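Local coordinates for uncharacterized HTH-type transcriptional regulator YydK (Bacillus subtilis subsp. subtilis, PDB 3BWG), which probably binds DNA through a GntR-type helix-turn-helix domain and regulates transcription, with a UTRA domain that in relatives senses small effector molecules, at residues Q135-V149 and Q214-S228. Numbering follows the deposited sequence.
With EDO (1,2-ethanediol), chain H; EDO (1,2-ethanediol), chain I.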
loop_
_atom_site.group_PDB
_atom_site.type_symbol
_atom_site.label_atom_id
_atom_site.label_comp_id
_atom_site.label_asym_id
_atom_site.label_seq_id
_atom_site.Cartn_x
_atom_site.Cartn_y
_atom_site.Cartn_z
ATOM N N GLN B 135 8.764 -13.009 -20.017
ATOM C CA GLN B 135 7.586 -12.283 -20.451
ATOM C C GLN B 135 7.728 -10.823 -19.985
ATOM O O GLN B 135 8.423 -10.535 -18.988
ATOM C CB GLN B 135 6.341 -12.969 -19.899
ATOM C CG GLN B 135 6.217 -14.467 -20.295
ATOM C CD GLN B 135 5.834 -14.669 -21.763
ATOM O OE1 GLN B 135 5.198 -13.810 -22.380
ATOM N NE2 GLN B 135 6.219 -15.811 -22.331
ATOM N N THR B 136 7.132 -9.896 -20.729
ATOM C CA THR B 136 7.168 -8.477 -20.348
ATOM C C THR B 136 6.392 -8.202 -19.056
ATOM O O THR B 136 5.254 -8.676 -18.873
ATOM C CB THR B 136 6.634 -7.563 -21.453
ATOM O OG1 THR B 136 5.294 -7.951 -21.753
ATOM C CG2 THR B 136 7.480 -7.691 -22.689
ATOM N N LEU B 137 7.032 -7.417 -18.176
ATOM C CA LEU B 137 6.439 -6.952 -16.925
ATOM C C LEU B 137 5.915 -5.502 -17.053
ATOM O O LEU B 137 4.783 -5.170 -16.643
ATOM C CB LEU B 137 7.477 -7.054 -15.791
ATOM C CG LEU B 137 7.016 -6.459 -14.443
ATOM C CD1 LEU B 137 5.770 -7.170 -13.897
ATOM C CD2 LEU B 137 8.090 -6.420 -13.379
ATOM N N CYS B 138 6.757 -4.635 -17.599
ATOM C CA CYS B 138 6.461 -3.226 -17.648
ATOM C C CYS B 138 7.351 -2.490 -18.624
ATOM O O CYS B 138 8.343 -3.027 -19.106
ATOM C CB CYS B 138 6.580 -2.580 -16.254
ATOM S SG CYS B 138 8.261 -2.585 -15.546
ATOM N N TYR B 139 6.946 -1.258 -18.891
ATOM C CA TYR B 139 7.641 -0.320 -19.692
ATOM C C TYR B 139 7.750 0.877 -18.740
ATOM O O TYR B 139 6.740 1.320 -18.173
ATOM C CB TYR B 139 6.787 0.013 -20.946
ATOM C CG TYR B 139 7.232 1.273 -21.666
ATOM C CD1 TYR B 139 8.541 1.388 -22.156
ATOM C CD2 TYR B 139 6.372 2.347 -21.839
ATOM C CE1 TYR B 139 8.988 2.547 -22.770
ATOM C CE2 TYR B 139 6.800 3.521 -22.483
ATOM C CZ TYR B 139 8.120 3.605 -22.953
ATOM O OH TYR B 139 8.588 4.746 -23.598
ATOM N N GLU B 140 8.971 1.377 -18.554
ATOM C CA GLU B 140 9.228 2.429 -17.603
ATOM C C GLU B 140 10.057 3.607 -18.127
ATOM O O GLU B 140 10.989 3.455 -18.896
ATOM C CB GLU B 140 9.881 1.826 -16.352
ATOM C CG GLU B 140 10.868 2.739 -15.589
ATOM C CD GLU B 140 11.676 1.999 -14.522
ATOM O OE1 GLU B 140 12.145 2.632 -13.581
ATOM O OE2 GLU B 140 11.814 0.771 -14.597
ATOM N N GLU B 141 9.740 4.797 -17.643
ATOM C CA GLU B 141 10.611 5.928 -17.814
ATOM C C GLU B 141 10.861 6.401 -16.410
ATOM O O GLU B 141 9.903 6.563 -15.617
ATOM C CB GLU B 141 9.907 7.042 -18.598
ATOM C CG GLU B 141 9.806 6.819 -20.102
ATOM C CD GLU B 141 9.089 7.990 -20.802
ATOM O OE1 GLU B 141 9.764 8.889 -21.373
ATOM O OE2 GLU B 141 7.839 8.015 -20.755
ATOM N N SER B 142 12.136 6.602 -16.070
ATOM C CA SER B 142 12.448 7.235 -14.804
ATOM C C SER B 142 13.468 8.350 -14.908
ATOM O O SER B 142 14.236 8.438 -15.868
ATOM C CB SER B 142 12.832 6.218 -13.746
ATOM O OG SER B 142 13.616 5.221 -14.322
ATOM N N TYR B 143 13.441 9.221 -13.908
ATOM C CA TYR B 143 14.253 10.410 -13.918
ATOM C C TYR B 143 14.904 10.552 -12.575
ATOM O O TYR B 143 14.233 10.625 -11.581
ATOM C CB TYR B 143 13.370 11.638 -14.153
ATOM C CG TYR B 143 12.404 11.540 -15.313
ATOM C CD1 TYR B 143 12.661 12.205 -16.514
ATOM C CD2 TYR B 143 11.209 10.835 -15.187
ATOM C CE1 TYR B 143 11.742 12.158 -17.566
ATOM C CE2 TYR B 143 10.308 10.762 -16.222
ATOM C CZ TYR B 143 10.574 11.416 -17.412
ATOM O OH TYR B 143 9.663 11.341 -18.436
ATOM N N TYR B 144 16.218 10.674 -12.564
ATOM C CA TYR B 144 16.987 10.758 -11.320
ATOM C C TYR B 144 17.727 12.048 -11.261
ATOM O O TYR B 144 18.431 12.371 -12.192
ATOM C CB TYR B 144 18.011 9.618 -11.274
ATOM C CG TYR B 144 17.354 8.286 -11.316
ATOM C CD1 TYR B 144 17.154 7.529 -10.145
ATOM C CD2 TYR B 144 16.916 7.774 -12.518
ATOM C CE1 TYR B 144 16.516 6.288 -10.214
ATOM C CE2 TYR B 144 16.295 6.567 -12.601
ATOM C CZ TYR B 144 16.097 5.832 -11.465
ATOM O OH TYR B 144 15.460 4.632 -11.635
ATOM N N THR B 145 17.605 12.759 -10.146
ATOM C CA THR B 145 18.356 14.020 -9.931
ATOM C C THR B 145 19.829 13.716 -9.929
ATOM O O THR B 145 20.272 12.985 -9.092
ATOM C CB THR B 145 17.954 14.709 -8.613
ATOM O OG1 THR B 145 16.527 14.891 -8.599
ATOM C CG2 THR B 145 18.620 16.088 -8.489
ATOM N N LYS B 146 20.567 14.251 -10.892
ATOM C CA LYS B 146 21.980 13.912 -11.103
ATOM C C LYS B 146 22.932 14.364 -9.966
ATOM O O LYS B 146 23.925 13.702 -9.674
ATOM C CB LYS B 146 22.453 14.447 -12.472
ATOM C CG LYS B 146 23.765 13.848 -12.894
ATOM C CD LYS B 146 24.082 14.046 -14.322
ATOM C CE LYS B 146 25.514 13.657 -14.601
ATOM N NZ LYS B 146 26.512 14.610 -13.993
ATOM N N SER B 147 22.613 15.471 -9.295
ATOM C CA SER B 147 23.474 15.939 -8.213
ATOM C C SER B 147 23.292 15.045 -6.983
ATOM O O SER B 147 24.111 15.057 -6.078
ATOM C CB SER B 147 23.211 17.403 -7.900
ATOM O OG SER B 147 21.875 17.605 -7.495
ATOM N N ILE B 148 22.223 14.245 -6.984
ATOM C CA ILE B 148 22.035 13.180 -5.982
ATOM C C ILE B 148 22.594 11.820 -6.495
ATOM O O ILE B 148 23.452 11.226 -5.874
ATOM C CB ILE B 148 20.546 13.029 -5.585
ATOM C CG1 ILE B 148 20.019 14.382 -5.047
ATOM C CG2 ILE B 148 20.412 11.861 -4.539
ATOM C CD1 ILE B 148 18.536 14.397 -4.610
ATOM N N VAL B 149 22.079 11.337 -7.621
ATOM C CA VAL B 149 22.510 10.042 -8.201
ATOM C C VAL B 149 23.555 10.386 -9.234
ATOM O O VAL B 149 23.239 10.735 -10.384
ATOM C CB VAL B 149 21.328 9.318 -8.849
ATOM C CG1 VAL B 149 21.778 7.990 -9.396
ATOM C CG2 VAL B 149 20.147 9.184 -7.833
ATOM N N GLN B 214 14.106 14.772 0.567
ATOM C CA GLN B 214 14.484 15.184 -0.782
ATOM C C GLN B 214 14.155 14.119 -1.889
ATOM O O GLN B 214 14.660 12.964 -1.821
ATOM C CB GLN B 214 15.965 15.484 -0.718
ATOM C CG GLN B 214 16.575 16.121 -1.941
ATOM C CD GLN B 214 18.062 16.523 -1.722
ATOM O OE1 GLN B 214 18.598 16.388 -0.624
ATOM N NE2 GLN B 214 18.706 17.004 -2.767
ATOM N N PRO B 215 13.330 14.493 -2.928
ATOM C CA PRO B 215 13.085 13.497 -3.987
ATOM C C PRO B 215 14.388 13.150 -4.684
ATOM O O PRO B 215 15.265 14.013 -4.802
ATOM C CB PRO B 215 12.175 14.228 -4.984
ATOM C CG PRO B 215 11.624 15.400 -4.269
ATOM C CD PRO B 215 12.644 15.773 -3.210
ATOM N N PHE B 216 14.514 11.906 -5.154
ATOM C CA PHE B 216 15.682 11.508 -5.966
ATOM C C PHE B 216 15.313 10.785 -7.271
ATOM O O PHE B 216 16.135 10.729 -8.196
ATOM C CB PHE B 216 16.710 10.668 -5.155
ATOM C CG PHE B 216 16.243 9.261 -4.807
ATOM C CD1 PHE B 216 16.504 8.182 -5.657
ATOM C CD2 PHE B 216 15.575 9.022 -3.623
ATOM C CE1 PHE B 216 16.097 6.885 -5.360
ATOM C CE2 PHE B 216 15.140 7.706 -3.298
ATOM C CZ PHE B 216 15.408 6.643 -4.186
ATOM N N ASP B 217 14.090 10.248 -7.340
ATOM C CA ASP B 217 13.643 9.383 -8.467
ATOM C C ASP B 217 12.136 9.588 -8.727
ATOM O O ASP B 217 11.331 9.461 -7.823
ATOM C CB ASP B 217 13.975 7.914 -8.123
ATOM C CG ASP B 217 13.321 6.872 -9.067
ATOM O OD1 ASP B 217 12.776 7.184 -10.125
ATOM O OD2 ASP B 217 13.421 5.679 -8.755
ATOM N N TYR B 218 11.775 9.983 -9.943
ATOM C CA TYR B 218 10.413 10.037 -10.395
ATOM C C TYR B 218 10.340 9.048 -11.528
ATOM O O TYR B 218 11.117 9.140 -12.492
ATOM C CB TYR B 218 10.074 11.440 -10.920
ATOM C CG TYR B 218 8.735 11.539 -11.580
ATOM C CD1 TYR B 218 7.571 11.207 -10.878
ATOM C CD2 TYR B 218 8.616 11.996 -12.895
ATOM C CE1 TYR B 218 6.332 11.282 -11.482
ATOM C CE2 TYR B 218 7.394 12.095 -13.496
ATOM C CZ TYR B 218 6.253 11.753 -12.783
ATOM O OH TYR B 218 5.002 11.876 -13.373
ATOM N N SER B 219 9.393 8.120 -11.436
ATOM C CA SER B 219 9.215 7.124 -12.480
ATOM C C SER B 219 7.755 7.043 -12.951
ATOM O O SER B 219 6.799 7.365 -12.204
ATOM C CB SER B 219 9.732 5.764 -12.002
ATOM O OG SER B 219 8.807 5.190 -11.114
ATOM N N LYS B 220 7.606 6.634 -14.215
ATOM C CA LYS B 220 6.324 6.463 -14.882
ATOM C C LYS B 220 6.330 5.075 -15.457
ATOM O O LYS B 220 7.152 4.768 -16.314
ATOM C CB LYS B 220 6.213 7.470 -16.004
ATOM C CG LYS B 220 6.084 8.888 -15.458
ATOM C CD LYS B 220 6.573 9.936 -16.456
ATOM C CE LYS B 220 5.889 9.855 -17.796
ATOM N NZ LYS B 220 4.694 10.734 -17.828
ATOM N N ILE B 221 5.417 4.225 -14.988
ATOM C CA ILE B 221 5.431 2.820 -15.384
ATOM C C ILE B 221 4.066 2.301 -15.823
ATOM O O ILE B 221 3.037 2.562 -15.188
ATOM C CB ILE B 221 5.953 1.962 -14.263
ATOM C CG1 ILE B 221 7.299 2.529 -13.745
ATOM C CG2 ILE B 221 6.103 0.469 -14.757
ATOM C CD1 ILE B 221 7.997 1.710 -12.677
ATOM N N SER B 222 4.066 1.598 -16.944
ATOM C CA SER B 222 2.894 0.884 -17.405
ATOM C C SER B 222 3.190 -0.611 -17.327
ATOM O O SER B 222 4.150 -1.076 -17.933
ATOM C CB SER B 222 2.577 1.277 -18.858
ATOM O OG SER B 222 2.210 2.637 -18.914
ATOM N N TYR B 223 2.342 -1.349 -16.621
ATOM C CA TYR B 223 2.491 -2.782 -16.504
ATOM C C TYR B 223 1.673 -3.597 -17.515
ATOM O O TYR B 223 0.588 -3.172 -17.962
ATOM C CB TYR B 223 2.162 -3.215 -15.065
ATOM C CG TYR B 223 3.130 -2.656 -14.020
ATOM C CD1 TYR B 223 4.261 -3.376 -13.666
ATOM C CD2 TYR B 223 2.902 -1.422 -13.387
ATOM C CE1 TYR B 223 5.181 -2.870 -12.713
ATOM C CE2 TYR B 223 3.806 -0.900 -12.415
ATOM C CZ TYR B 223 4.937 -1.659 -12.077
ATOM O OH TYR B 223 5.867 -1.217 -11.150
ATOM N N ASN B 224 2.188 -4.780 -17.840
ATOM C CA ASN B 224 1.441 -5.781 -18.586
ATOM C C ASN B 224 0.353 -6.421 -17.706
ATOM O O ASN B 224 0.672 -7.183 -16.776
ATOM C CB ASN B 224 2.461 -6.821 -19.097
ATOM C CG ASN B 224 1.851 -7.943 -19.879
ATOM O OD1 ASN B 224 0.657 -8.266 -19.751
ATOM N ND2 ASN B 224 2.685 -8.583 -20.695
ATOM N N TYR B 225 -0.922 -6.116 -17.992
ATOM C CA TYR B 225 -2.050 -6.621 -17.208
ATOM C C TYR B 225 -2.144 -8.153 -17.136
ATOM O O TYR B 225 -2.752 -8.697 -16.214
ATOM C CB TYR B 225 -3.388 -6.010 -17.698
ATOM C CG TYR B 225 -3.989 -6.676 -18.908
ATOM C CD1 TYR B 225 -5.055 -7.548 -18.778
ATOM C CD2 TYR B 225 -3.485 -6.432 -20.182
ATOM C CE1 TYR B 225 -5.625 -8.184 -19.896
ATOM C CE2 TYR B 225 -4.027 -7.066 -21.326
ATOM C CZ TYR B 225 -5.103 -7.924 -21.161
ATOM O OH TYR B 225 -5.664 -8.518 -22.246
ATOM N N GLU B 226 -1.521 -8.843 -18.083
ATOM C CA GLU B 226 -1.554 -10.309 -18.083
ATOM C C GLU B 226 -0.432 -10.949 -17.285
ATOM O O GLU B 226 -0.421 -12.161 -17.144
ATOM C CB GLU B 226 -1.448 -10.902 -19.512
ATOM C CG GLU B 226 -2.246 -10.260 -20.567
ATOM C CD GLU B 226 -2.309 -11.155 -21.822
ATOM O OE1 GLU B 226 -1.243 -11.465 -22.429
ATOM O OE2 GLU B 226 -3.436 -11.573 -22.155
ATOM N N GLN B 227 0.542 -10.163 -16.829
ATOM C CA GLN B 227 1.763 -10.745 -16.229
ATOM C C GLN B 227 2.055 -10.131 -14.839
ATOM O O GLN B 227 3.140 -10.329 -14.270
ATOM C CB GLN B 227 2.986 -10.566 -17.140
ATOM C CG GLN B 227 2.882 -11.140 -18.556
ATOM C CD GLN B 227 2.897 -12.654 -18.561
ATOM O OE1 GLN B 227 3.403 -13.262 -17.639
ATOM N NE2 GLN B 227 2.314 -13.266 -19.595
ATOM N N SER B 228 1.094 -9.403 -14.298
ATOM C CA SER B 228 1.323 -8.684 -13.013
ATOM C C SER B 228 0.034 -8.492 -12.225
ATOM O O SER B 228 -1.063 -8.421 -12.797
ATOM C CB SER B 228 2.015 -7.358 -13.285
ATOM O OG SER B 228 1.146 -6.545 -14.025
HETATM C C1 EDO H . 5.328 4.553 -18.730
HETATM O O1 EDO H . 4.206 4.274 -19.561
HETATM C C2 EDO H . 6.350 5.271 -19.580
HETATM O O2 EDO H . 5.865 6.606 -19.779
HETATM C C1 EDO I . -1.759 -4.855 -14.569
HETATM O O1 EDO I . -1.003 -5.238 -13.460
HETATM C C2 EDO I . -0.904 -3.848 -15.286
HETATM O O2 EDO I . -1.698 -3.426 -16.356
HETATM O O HOH W 1 13.038 3.246 -11.178
HETATM O O HOH W 2 15.679 16.099 -6.320
#
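With CG turned opposite the backbone N (chi1 179°), Asn224 swings its amide across Thr136, whose OG1 sits between its own N and carbonyl carbon (chi1 58°). ND2 of Asn224 donates to Thr136 OG1 at 2.9 Å, close to the amide plane, while OD1 accepts from Glu226 N at 2.8 Å in an Asx turn. Thr136 OG1 is also hydrogen-bonded to Leu193 O. Cut back to an alanine here, the Asn224 side chain would probably leave Thr136 OG1 without this donor and the turn to Gln227 less firmly set. From here the antiparallel strands 135-145 and 215-224, central neighbours in the UTRA sheet, run on through paired backbone bonds such as Lys220 N to Glu141 O, 2.7 Å. On one face the Tyr143 and Tyr218 rings lie side by side, planes 23° apart but slid so that they barely overlap; Lys220 CD meets the Tyr143 edge. On the other, Cys138 CB presses on Ile221 CG2 (3.4 Å), which also sits over the rim of one face of the Tyr223 ring, and Asp217 OD1 lies over one face of the Tyr144 ring. Asp217 OD1 is buried without a polar partner and OD2 takes a weak water bond, so the carboxylate may be harder to ionise, whereas Glu140 has its charge met by Arg128.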